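Local coordinates for protein N-deoxyribosyltransferase (Bacillus psychrosaccharolyticus, PDB 6EVS) that catalyses the transfer of a 2'-deoxyribosyl group from one nucleobase to another, a reaction used to make modified nucleosides, at residues A[3-8]-A[83-88]; A[19-24]-A[119-124]; A[25-28]-A[32-35]. All coordinates share one frame; numbering follows the deposited sequence.

Interaction 1 (A[3-8]-A[83-88]); sequences KIYLAS and AWELGA
A phenol-carboxylate hydrogen bond between Y5 and E85 joins the inner strand 3-7 of the parallel sheet to helix 80-91, in the buried interior of the chain. Y5 OH donates to E85 OE2 at 2.9 Å, and it meets that oxygen from above the carboxylate, 61° out of its plane. The two side chains cross at about a right angle, ring and carboxylate planes being 86° apart. E85 reaches across with an extended chain beyond CG, which brings its other oxygen to the edge of the tyrosine ring: E85 OE1 lies near the ring plane, 3.6 Å from Y5 CE2. E85 OE1 also touches the methyl of A7, 3.4 Å from A7 CB. A water that accepts from S8 N at 3.0 Å lies 2.6 Å from E85 OE1 and probably donates to it. Around the pair, F34 meets the Y5 ring, I63 packs on E85, and M109 of a second subunit reaches the same glutamate. Enzymes of this family use a helix-borne glutamate as nucleophile, with a tyrosine beside it; the pairing is consistent with E85 being that nucleophile and Y5 orienting it. Held by Y5 at OE2 and packed at OE1 against A7 CB and the ring edge, the carboxylate should have little freedom to rotate.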
ATOM      1  N   LYS A   3      20.348  -1.108  -2.659  1.00 28.01           N
ATOM      2  CA  LYS A   3      20.216   0.104  -1.863  1.00 29.41           C
ATOM      3  C   LYS A   3      19.723  -0.280  -0.472  1.00 30.87           C
ATOM      4  O   LYS A   3      18.754  -1.041  -0.333  1.00 23.96           O
ATOM      5  CB  LYS A   3      19.248   1.094  -2.519  1.00 30.23           C
ATOM      6  CG  LYS A   3      19.538   1.375  -3.992  1.00 31.70           C
ATOM      7  CD  LYS A   3      18.517   2.356  -4.585  1.00 37.59           C
ATOM      8  CE  LYS A   3      17.384   1.656  -5.322  1.00 39.13           C
ATOM      9  NZ  LYS A   3      16.292   2.613  -5.732  1.00 43.13           N
ATOM     10  N   ILE A   4      20.394   0.229   0.561  1.00 29.98           N
ATOM     11  CA  ILE A   4      20.130  -0.200   1.928  1.00 22.41           C
ATOM     12  C   ILE A   4      19.898   1.020   2.804  1.00 30.16           C
ATOM     13  O   ILE A   4      20.708   1.955   2.797  1.00 30.53           O
ATOM     14  CB  ILE A   4      21.286  -1.045   2.490  1.00 28.40           C
ATOM     15  CG1 ILE A   4      21.463  -2.341   1.673  1.00 24.94           C
ATOM     16  CG2 ILE A   4      21.040  -1.327   3.978  1.00 24.94           C
ATOM     17  CD1 ILE A   4      22.610  -3.244   2.217  1.00 30.78           C
ATOM     18  N   TYR A   5      18.793   1.013   3.552  1.00 22.35           N
ATOM     19  CA  TYR A   5      18.570   2.017   4.584  1.00 24.68           C
ATOM     20  C   TYR A   5      19.097   1.494   5.910  1.00 26.40           C
ATOM     21  O   TYR A   5      18.614   0.464   6.392  1.00 24.78           O
ATOM     22  CB  TYR A   5      17.083   2.335   4.708  1.00 27.07           C
ATOM     23  CG  TYR A   5      16.776   3.483   5.654  1.00 27.02           C
ATOM     24  CD1 TYR A   5      16.680   4.801   5.179  1.00 29.44           C
ATOM     25  CD2 TYR A   5      16.585   3.263   7.021  1.00 25.59           C
ATOM     26  CE1 TYR A   5      16.406   5.872   6.059  1.00 34.35           C
ATOM     27  CE2 TYR A   5      16.306   4.312   7.888  1.00 29.30           C
ATOM     28  CZ  TYR A   5      16.228   5.612   7.410  1.00 25.40           C
ATOM     29  OH  TYR A   5      15.921   6.626   8.293  1.00 24.47           O
ATOM     30  N   LEU A   6      20.028   2.226   6.534  1.00 24.16           N
ATOM     31  CA  LEU A   6      20.644   1.749   7.786  1.00 23.52           C
ATOM     32  C   LEU A   6      19.855   2.336   8.950  1.00 23.35           C
ATOM     33  O   LEU A   6      20.005   3.519   9.283  1.00 26.09           O
ATOM     34  CB  LEU A   6      22.113   2.138   7.828  1.00 28.47           C
ATOM     35  CG  LEU A   6      22.906   1.775   9.076  1.00 30.10           C
ATOM     36  CD1 LEU A   6      22.774   0.274   9.348  1.00 26.78           C
ATOM     37  CD2 LEU A   6      24.349   2.182   8.860  1.00 32.54           C
ATOM     38  N   ALA A   7      18.976   1.530   9.551  1.00 22.49           N
ATOM     39  CA  ALA A   7      18.159   1.968  10.684  1.00 23.94           C
ATOM     40  C   ALA A   7      18.881   1.656  12.000  1.00 27.70           C
ATOM     41  O   ALA A   7      18.987   0.493  12.404  1.00 26.76           O
ATOM     42  CB  ALA A   7      16.785   1.298  10.675  1.00 22.43           C
ATOM     43  N   SER A   8      19.300   2.703  12.716  1.00 23.35           N
ATOM     44  CA  SER A   8      19.991   2.513  13.989  1.00 24.51           C
ATOM     45  C   SER A   8      20.043   3.836  14.741  1.00 25.67           C
ATOM     46  O   SER A   8      20.108   4.894  14.106  1.00 28.80           O
ATOM     47  CB  SER A   8      21.418   1.997  13.783  1.00 26.25           C
ATOM     48  OG  SER A   8      22.163   2.062  15.026  1.00 31.14           O
ATOM     49  N   ALA A  83      12.967   1.175  15.852  1.00 29.74           N
ATOM     50  CA  ALA A  83      11.835   0.248  15.850  1.00 31.41           C
ATOM     51  C   ALA A  83      10.699   0.760  14.963  1.00 27.69           C
ATOM     52  O   ALA A  83      10.090  -0.013  14.208  1.00 27.96           O
ATOM     53  CB  ALA A  83      11.346   0.032  17.287  1.00 37.41           C
ATOM     54  N   TRP A  84      10.423   2.069  15.029  1.00 27.98           N
ATOM     55  CA  TRP A  84       9.432   2.698  14.146  1.00 31.29           C
ATOM     56  C   TRP A  84       9.800   2.493  12.680  1.00 27.91           C
ATOM     57  O   TRP A  84       8.947   2.136  11.844  1.00 26.70           O
ATOM     58  CB  TRP A  84       9.335   4.198  14.508  1.00 31.39           C
ATOM     59  CG  TRP A  84       8.223   4.978  13.825  1.00 30.44           C
ATOM     60  CD1 TRP A  84       7.016   5.336  14.367  1.00 30.68           C
ATOM     61  CD2 TRP A  84       8.226   5.487  12.483  1.00 26.65           C
ATOM     62  NE1 TRP A  84       6.258   6.016  13.432  1.00 30.15           N
ATOM     63  CE2 TRP A  84       6.982   6.138  12.276  1.00 28.56           C
ATOM     64  CE3 TRP A  84       9.161   5.473  11.442  1.00 28.52           C
ATOM     65  CZ2 TRP A  84       6.649   6.772  11.063  1.00 33.56           C
ATOM     66  CZ3 TRP A  84       8.811   6.093  10.212  1.00 31.05           C
ATOM     67  CH2 TRP A  84       7.567   6.725  10.047  1.00 31.93           C
ATOM     68  N   GLU A  85      11.073   2.689  12.344  1.00 31.74           N
ATOM     69  CA  GLU A  85      11.493   2.533  10.953  1.00 24.41           C
ATOM     70  C   GLU A  85      11.403   1.087  10.486  1.00 23.31           C
ATOM     71  O   GLU A  85      11.174   0.850   9.297  1.00 23.66           O
ATOM     72  CB  GLU A  85      12.916   3.061  10.771  1.00 30.12           C
ATOM     73  CG  GLU A  85      12.987   4.565  11.043  1.00 26.27           C
ATOM     74  CD  GLU A  85      14.402   5.100  11.069  1.00 35.47           C
ATOM     75  OE1 GLU A  85      15.357   4.344  11.375  1.00 34.19           O
ATOM     76  OE2 GLU A  85      14.551   6.302  10.794  1.00 39.72           O
ATOM     77  N   LEU A  86      11.604   0.110  11.373  1.00 23.99           N
ATOM     78  CA  LEU A  86      11.420  -1.282  10.933  1.00 23.46           C
ATOM     79  C   LEU A  86       9.946  -1.613  10.727  1.00 28.57           C
ATOM     80  O   LEU A  86       9.604  -2.356   9.805  1.00 26.11           O
ATOM     81  CB  LEU A  86      12.050  -2.262  11.938  1.00 31.29           C
ATOM     82  CG  LEU A  86      13.547  -2.083  12.178  1.00 30.06           C
ATOM     83  CD1 LEU A  86      13.963  -2.883  13.418  1.00 27.90           C
ATOM     84  CD2 LEU A  86      14.347  -2.531  10.956  1.00 32.71           C
ATOM     85  N   GLY A  87       9.056  -1.077  11.567  1.00 25.85           N
ATOM     86  CA  GLY A  87       7.632  -1.285  11.331  1.00 25.40           C
ATOM     87  C   GLY A  87       7.160  -0.650  10.027  1.00 21.91           C
ATOM     88  O   GLY A  87       6.448  -1.270   9.232  1.00 21.28           O
ATOM     89  N   ALA A  88       7.560   0.604   9.781  1.00 21.87           N
ATOM     90  CA  ALA A  88       7.257   1.216   8.490  1.00 21.07           C
ATOM     91  C   ALA A  88       7.819   0.386   7.340  1.00 24.33           C
ATOM     92  O   ALA A  88       7.119   0.114   6.351  1.00 26.14           O
ATOM     93  CB  ALA A  88       7.805   2.645   8.446  1.00 23.39           C
TER
HETATM   94  O   HOH W   1      17.702   5.172  12.214  1.00 32.48           O

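Interaction 2 (A[19-24]-A[119-124]); sequences VSKAEQ and EDWNDV
The W121 indole carries K21 over one face, while A22 approaches its six-membered ring obliquely; the indole also stacks with F99. K21 CG makes a CH-pi contact with the five-membered ring of W121, 3.6 Å from its centroid and 23° off the ring normal; the nearest ring atom is W121 NE1, 3.4 Å from K21 CG. A22 CB touches W121 CH2 at 3.6 Å, an apolar contact at the far end of the indole. CG of K21 stands anti to the backbone N (chi1 178°), which puts that methylene over the ring, and a bend at chi2 turns the rest of the chain so that K21 NZ donates to Q24 OE1 at 2.9 Å. The aliphatic part of K21 therefore serves the indole while its ammonium is held on its own helix. On the other side of the contact D120 is the N-cap of helix 121-126, though its capping bond, from N122 N to D120 OD2, is weak at 3.3 Å. V25, one turn along from K21, also packs on W121, and A22 continues inward to L6 and I72, so W121 lies between helix 13-28 and F99 of strand 96-99, at the start of helix 121-126.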
ATOM      1  N   VAL A  19      27.134   1.670  14.108  1.00 31.97           N
ATOM      2  CA  VAL A  19      26.723   2.267  12.832  1.00 32.31           C
ATOM      3  C   VAL A  19      27.910   2.362  11.880  1.00 35.70           C
ATOM      4  O   VAL A  19      27.803   2.050  10.689  1.00 37.83           O
ATOM      5  CB  VAL A  19      26.085   3.648  13.076  1.00 35.20           C
ATOM      6  CG1 VAL A  19      25.975   4.437  11.761  1.00 43.83           C
ATOM      7  CG2 VAL A  19      24.719   3.488  13.707  1.00 37.27           C
ATOM      8  N   SER A  20      29.060   2.795  12.399  1.00 34.95           N
ATOM      9  CA  SER A  20      30.272   2.933  11.594  1.00 32.81           C
ATOM     10  C   SER A  20      30.706   1.600  10.996  1.00 34.14           C
ATOM     11  O   SER A  20      31.105   1.528   9.824  1.00 41.03           O
ATOM     12  CB  SER A  20      31.388   3.520  12.474  1.00 40.11           C
ATOM     13  OG  SER A  20      32.620   3.572  11.784  1.00 45.49           O
ATOM     14  N   LYS A  21      30.664   0.533  11.793  1.00 40.30           N
ATOM     15  CA  LYS A  21      31.035  -0.779  11.280  1.00 39.61           C
ATOM     16  C   LYS A  21      30.039  -1.241  10.228  1.00 38.25           C
ATOM     17  O   LYS A  21      30.433  -1.819   9.207  1.00 38.91           O
ATOM     18  CB  LYS A  21      31.120  -1.791  12.426  1.00 41.99           C
ATOM     19  CG  LYS A  21      31.465  -3.222  11.992  1.00 47.91           C
ATOM     20  CD  LYS A  21      32.785  -3.268  11.229  1.00 47.82           C
ATOM     21  CE  LYS A  21      33.359  -4.674  11.163  1.00 51.07           C
ATOM     22  NZ  LYS A  21      34.751  -4.658  10.619  1.00 56.68           N
ATOM     23  N   ALA A  22      28.747  -0.986  10.458  1.00 35.68           N
ATOM     24  CA  ALA A  22      27.727  -1.354   9.477  1.00 38.55           C
ATOM     25  C   ALA A  22      27.948  -0.625   8.158  1.00 35.52           C
ATOM     26  O   ALA A  22      27.862  -1.230   7.081  1.00 35.44           O
ATOM     27  CB  ALA A  22      26.327  -1.056  10.015  1.00 35.14           C
ATOM     28  N   GLU A  23      28.202   0.687   8.225  1.00 32.57           N
ATOM     29  CA  GLU A  23      28.490   1.455   7.015  1.00 30.24           C
ATOM     30  C   GLU A  23      29.667   0.848   6.261  1.00 39.18           C
ATOM     31  O   GLU A  23      29.581   0.584   5.053  1.00 35.14           O
ATOM     32  CB  GLU A  23      28.783   2.913   7.365  1.00 32.63           C
ATOM     33  CG  GLU A  23      27.597   3.717   7.902  1.00 33.28           C
ATOM     34  CD  GLU A  23      28.058   4.989   8.616  1.00 40.38           C
ATOM     35  OE1 GLU A  23      29.288   5.127   8.832  1.00 39.94           O
ATOM     36  OE2 GLU A  23      27.203   5.846   8.949  1.00 38.62           O
ATOM     37  N   GLN A  24      30.758   0.566   6.978  1.00 39.58           N
ATOM     38  CA  GLN A  24      31.961   0.035   6.347  1.00 41.83           C
ATOM     39  C   GLN A  24      31.710  -1.339   5.738  1.00 40.58           C
ATOM     40  O   GLN A  24      32.130  -1.615   4.609  1.00 41.08           O
ATOM     41  CB  GLN A  24      33.102  -0.034   7.370  1.00 49.52           C
ATOM     42  CG  GLN A  24      34.206  -1.018   6.987  1.00 58.68           C
ATOM     43  CD  GLN A  24      34.876  -1.662   8.189  1.00 70.91           C
ATOM     44  OE1 GLN A  24      34.885  -2.889   8.334  1.00 71.88           O
ATOM     45  NE2 GLN A  24      35.451  -0.834   9.055  1.00 74.55           N
ATOM     46  N   GLU A 119      24.175 -12.049  14.027  1.00 42.04           N
ATOM     47  CA  GLU A 119      24.889 -11.675  15.240  1.00 44.12           C
ATOM     48  C   GLU A 119      26.392 -11.563  15.032  1.00 48.14           C
ATOM     49  O   GLU A 119      27.115 -11.302  15.999  1.00 49.75           O
ATOM     50  CB  GLU A 119      24.580 -12.665  16.378  1.00 49.56           C
ATOM     51  CG  GLU A 119      23.154 -12.543  16.929  1.00 52.71           C
ATOM     52  CD  GLU A 119      22.936 -13.420  18.146  1.00 58.47           C
ATOM     53  OE1 GLU A 119      23.931 -13.953  18.642  1.00 61.42           O
ATOM     54  OE2 GLU A 119      21.782 -13.578  18.603  1.00 63.14           O
ATOM     55  N   ASP A 120      26.880 -11.720  13.803  1.00 46.47           N
ATOM     56  CA  ASP A 120      28.298 -11.552  13.521  1.00 51.42           C
ATOM     57  C   ASP A 120      28.437 -10.907  12.154  1.00 50.83           C
ATOM     58  O   ASP A 120      27.648 -11.183  11.243  1.00 45.71           O
ATOM     59  CB  ASP A 120      29.046 -12.888  13.559  1.00 52.09           C
ATOM     60  CG  ASP A 120      30.531 -12.741  13.246  1.00 71.88           C
ATOM     61  OD1 ASP A 120      31.184 -13.782  13.007  1.00 81.37           O
ATOM     62  OD2 ASP A 120      31.054 -11.600  13.248  1.00 76.21           O
ATOM     63  N   TRP A 121      29.451 -10.052  12.003  1.00 48.44           N
ATOM     64  CA  TRP A 121      29.574  -9.348  10.726  1.00 45.54           C
ATOM     65  C   TRP A 121      30.052 -10.281   9.617  1.00 46.97           C
ATOM     66  O   TRP A 121      29.690 -10.086   8.453  1.00 44.05           O
ATOM     67  CB  TRP A 121      30.494  -8.129  10.874  1.00 47.69           C
ATOM     68  CG  TRP A 121      29.831  -7.006  11.625  1.00 47.34           C
ATOM     69  CD1 TRP A 121      30.176  -6.524  12.858  1.00 54.67           C
ATOM     70  CD2 TRP A 121      28.685  -6.261  11.212  1.00 45.95           C
ATOM     71  NE1 TRP A 121      29.323  -5.507  13.222  1.00 43.76           N
ATOM     72  CE2 TRP A 121      28.395  -5.334  12.232  1.00 41.26           C
ATOM     73  CE3 TRP A 121      27.877  -6.279  10.069  1.00 39.00           C
ATOM     74  CZ2 TRP A 121      27.331  -4.433  12.141  1.00 46.08           C
ATOM     75  CZ3 TRP A 121      26.819  -5.377   9.984  1.00 46.80           C
ATOM     76  CH2 TRP A 121      26.559  -4.469  11.012  1.00 42.36           C
ATOM     77  N   ASN A 122      30.831 -11.321   9.947  1.00 47.94           N
ATOM     78  CA  ASN A 122      31.244 -12.241   8.890  1.00 47.48           C
ATOM     79  C   ASN A 122      30.047 -12.970   8.285  1.00 46.78           C
ATOM     80  O   ASN A 122      30.060 -13.305   7.093  1.00 52.08           O
ATOM     81  CB  ASN A 122      32.289 -13.218   9.425  1.00 65.02           C
ATOM     82  CG  ASN A 122      33.611 -12.537   9.714  1.00 69.18           C
ATOM     83  OD1 ASN A 122      33.942 -12.260  10.868  1.00 71.80           O
ATOM     84  ND2 ASN A 122      34.362 -12.233   8.659  1.00 71.16           N
ATOM     85  N   ASP A 123      28.992 -13.193   9.073  1.00 46.88           N
ATOM     86  CA  ASP A 123      27.773 -13.775   8.519  1.00 48.13           C
ATOM     87  C   ASP A 123      27.112 -12.819   7.536  1.00 45.87           C
ATOM     88  O   ASP A 123      26.580 -13.254   6.509  1.00 41.42           O
ATOM     89  CB  ASP A 123      26.800 -14.137   9.638  1.00 56.46           C
ATOM     90  CG  ASP A 123      27.289 -15.291  10.480  1.00 62.55           C
ATOM     91  OD1 ASP A 123      28.169 -16.039  10.007  1.00 66.74           O
ATOM     92  OD2 ASP A 123      26.800 -15.442  11.617  1.00 68.82           O
ATOM     93  N   VAL A 124      27.121 -11.519   7.847  1.00 44.20           N
ATOM     94  CA  VAL A 124      26.634 -10.520   6.900  1.00 40.90           C
ATOM     95  C   VAL A 124      27.517 -10.495   5.661  1.00 38.55           C
ATOM     96  O   VAL A 124      27.034 -10.309   4.539  1.00 37.43           O
ATOM     97  CB  VAL A 124      26.568  -9.123   7.554  1.00 44.66           C
ATOM     98  CG1 VAL A 124      26.089  -8.092   6.540  1.00 40.39           C
ATOM     99  CG2 VAL A 124      25.682  -9.115   8.791  1.00 39.37           C
TER

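Interaction 3 (A[25-28]-A[32-35]); sequences VLRD and TVFS
V33 is met by two consecutive residues of helix 13-28, L26 through a methylene and R27 along most of its length. The V33 CG2 methyl is shared: L26 CB lies 3.7 Å from it and R27 CG 3.8 Å. Further out the arginine passes over the branch point, with R27 NE 3.8 Å from V33 CB, and then reaches the backbone. R27 NH2 donates to V33 O at 2.9 Å with an N-H...O angle of 162°. The oxygen sits at the edge of the guanidinium and close to its plane, whereas the donor is tilted 34° from the plane of the carbonyl. A torsion explains the reach: CG of R27 lies beside its backbone N (chi1 -76°), anti to the carbonyl carbon, and from there the chain runs extended to NE, obliquely across the valine. A water completes the grip, accepting from R27 NE at 2.9 Å and from V33 N at 2.8 Å. Both backbone polar atoms of V33 are thus served by the arginine, one directly and one through water.

In the next shell, NH2 of R27 forms a salt bridge with E38, which helps to fix the guanidinium. L26 packs on I4 of the sheet and on V124 of helix 121-126, and V33 on L6. The pair of segments closes the beta-alpha-beta crossover from strand 3-7 through helix 13-28 to strand 32-34. The backbones of T32 and F34 hydrogen-bond to I4 of strand 3-7, which leaves the N and O of V33 on the outer edge of the sheet within this chain. The chemistry implies that the arginine covers this strand edge where no further strand of the chain does, and E38 probably offsets the positive charge brought there.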
ATOM      1  N   VAL A  25      31.033  -2.223   6.473  1.00 41.08           N
ATOM      2  CA  VAL A  25      30.832  -3.582   5.977  1.00 37.39           C
ATOM      3  C   VAL A  25      29.930  -3.571   4.748  1.00 37.34           C
ATOM      4  O   VAL A  25      30.248  -4.179   3.715  1.00 33.10           O
ATOM      5  CB  VAL A  25      30.259  -4.482   7.086  1.00 32.28           C
ATOM      6  CG1 VAL A  25      29.695  -5.777   6.489  1.00 32.72           C
ATOM      7  CG2 VAL A  25      31.342  -4.798   8.122  1.00 34.05           C
ATOM      8  N   LEU A  26      28.792  -2.877   4.841  1.00 33.00           N
ATOM      9  CA  LEU A  26      27.828  -2.926   3.746  1.00 31.47           C
ATOM     10  C   LEU A  26      28.348  -2.198   2.517  1.00 36.11           C
ATOM     11  O   LEU A  26      28.066  -2.617   1.389  1.00 37.22           O
ATOM     12  CB  LEU A  26      26.482  -2.341   4.187  1.00 27.24           C
ATOM     13  CG  LEU A  26      25.792  -3.082   5.336  1.00 31.62           C
ATOM     14  CD1 LEU A  26      24.561  -2.347   5.825  1.00 27.45           C
ATOM     15  CD2 LEU A  26      25.427  -4.504   4.922  1.00 32.30           C
ATOM     16  N   ARG A  27      29.128  -1.128   2.712  1.00 33.63           N
ATOM     17  CA  ARG A  27      29.655  -0.380   1.572  1.00 39.01           C
ATOM     18  C   ARG A  27      30.823  -1.108   0.919  1.00 35.82           C
ATOM     19  O   ARG A  27      30.988  -1.049  -0.304  1.00 41.88           O
ATOM     20  CB  ARG A  27      30.068   1.028   2.012  1.00 36.32           C
ATOM     21  CG  ARG A  27      28.879   1.961   2.220  1.00 34.43           C
ATOM     22  CD  ARG A  27      29.291   3.420   2.519  1.00 32.31           C
ATOM     23  NE  ARG A  27      28.094   4.250   2.653  1.00 33.79           N
ATOM     24  CZ  ARG A  27      27.962   5.277   3.486  1.00 36.25           C
ATOM     25  NH1 ARG A  27      28.965   5.629   4.274  1.00 33.03           N
ATOM     26  NH2 ARG A  27      26.825   5.962   3.513  1.00 34.32           N
ATOM     27  N   ASP A  28      31.643  -1.799   1.713  1.00 35.10           N
ATOM     28  CA  ASP A  28      32.715  -2.598   1.134  1.00 37.31           C
ATOM     29  C   ASP A  28      32.170  -3.765   0.329  1.00 37.46           C
ATOM     30  O   ASP A  28      32.879  -4.303  -0.529  1.00 40.26           O
ATOM     31  CB  ASP A  28      33.652  -3.132   2.223  1.00 40.76           C
ATOM     32  CG  ASP A  28      34.474  -2.032   2.877  1.00 48.23           C
ATOM     33  OD1 ASP A  28      34.619  -0.947   2.271  1.00 45.86           O
ATOM     34  OD2 ASP A  28      34.981  -2.267   3.994  1.00 50.72           O
ATOM     35  N   THR A  32      24.825   0.456  -1.793  1.00 31.30           N
ATOM     36  CA  THR A  32      24.604   1.889  -1.636  1.00 30.61           C
ATOM     37  C   THR A  32      23.813   2.078  -0.351  1.00 27.95           C
ATOM     38  O   THR A  32      22.660   1.656  -0.259  1.00 30.05           O
ATOM     39  CB  THR A  32      23.869   2.481  -2.843  1.00 32.84           C
ATOM     40  OG1 THR A  32      24.645   2.265  -4.024  1.00 31.86           O
ATOM     41  CG2 THR A  32      23.672   3.978  -2.650  1.00 31.59           C
ATOM     42  N   VAL A  33      24.437   2.687   0.651  1.00 31.69           N
ATOM     43  CA  VAL A  33      23.871   2.751   1.989  1.00 33.44           C
ATOM     44  C   VAL A  33      23.486   4.186   2.301  1.00 27.92           C
ATOM     45  O   VAL A  33      24.336   5.087   2.244  1.00 29.73           O
ATOM     46  CB  VAL A  33      24.862   2.225   3.037  1.00 32.44           C
ATOM     47  CG1 VAL A  33      24.226   2.282   4.419  1.00 26.17           C
ATOM     48  CG2 VAL A  33      25.301   0.819   2.660  1.00 30.93           C
ATOM     49  N   PHE A  34      22.222   4.400   2.672  1.00 26.13           N
ATOM     50  CA  PHE A  34      21.809   5.676   3.257  1.00 32.42           C
ATOM     51  C   PHE A  34      21.943   5.573   4.771  1.00 32.56           C
ATOM     52  O   PHE A  34      21.269   4.748   5.400  1.00 29.52           O
ATOM     53  CB  PHE A  34      20.372   6.044   2.886  1.00 33.17           C
ATOM     54  CG  PHE A  34      19.896   7.339   3.511  1.00 30.99           C
ATOM     55  CD1 PHE A  34      20.150   8.554   2.891  1.00 29.94           C
ATOM     56  CD2 PHE A  34      19.196   7.336   4.715  1.00 27.47           C
ATOM     57  CE1 PHE A  34      19.689   9.763   3.437  1.00 32.24           C
ATOM     58  CE2 PHE A  34      18.757   8.534   5.295  1.00 27.08           C
ATOM     59  CZ  PHE A  34      19.001   9.762   4.644  1.00 33.59           C
ATOM     60  N   SER A  35      22.798   6.415   5.353  1.00 26.50           N
ATOM     61  CA  SER A  35      23.056   6.367   6.790  1.00 29.40           C
ATOM     62  C   SER A  35      22.544   7.647   7.423  1.00 26.38           C
ATOM     63  O   SER A  35      23.099   8.721   7.158  1.00 32.05           O
ATOM     64  CB  SER A  35      24.546   6.186   7.085  1.00 30.82           C
ATOM     65  OG  SER A  35      24.753   6.028   8.495  1.00 32.44           O
TER
HETATM   66  O   HOH W   2      26.801   4.030   0.099  1.00 32.15           O

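The three contacts are set on one beta-alpha-beta unit and its surroundings. Interactions 2 and 3 use successive parts of helix 13-28, with centres about 10 Å apart, and a probable hydrogen bond of 2.5 Å between E23 OE2 and S35 OG ties them. Interaction 1 reaches interaction 3 through the sheet, where I4 N lies 2.8 Å from T32 O; their centres are about 14 Å apart. L6 turns to the helix side and touches A22, with L6 CD1 3.9 Å from A22 CB, linking interactions 1 and 2, whose centres are about 15 Å apart. Interaction 1 probably belongs to the active site, whereas the other two lie on the opposite face of the sheet, where L6 points.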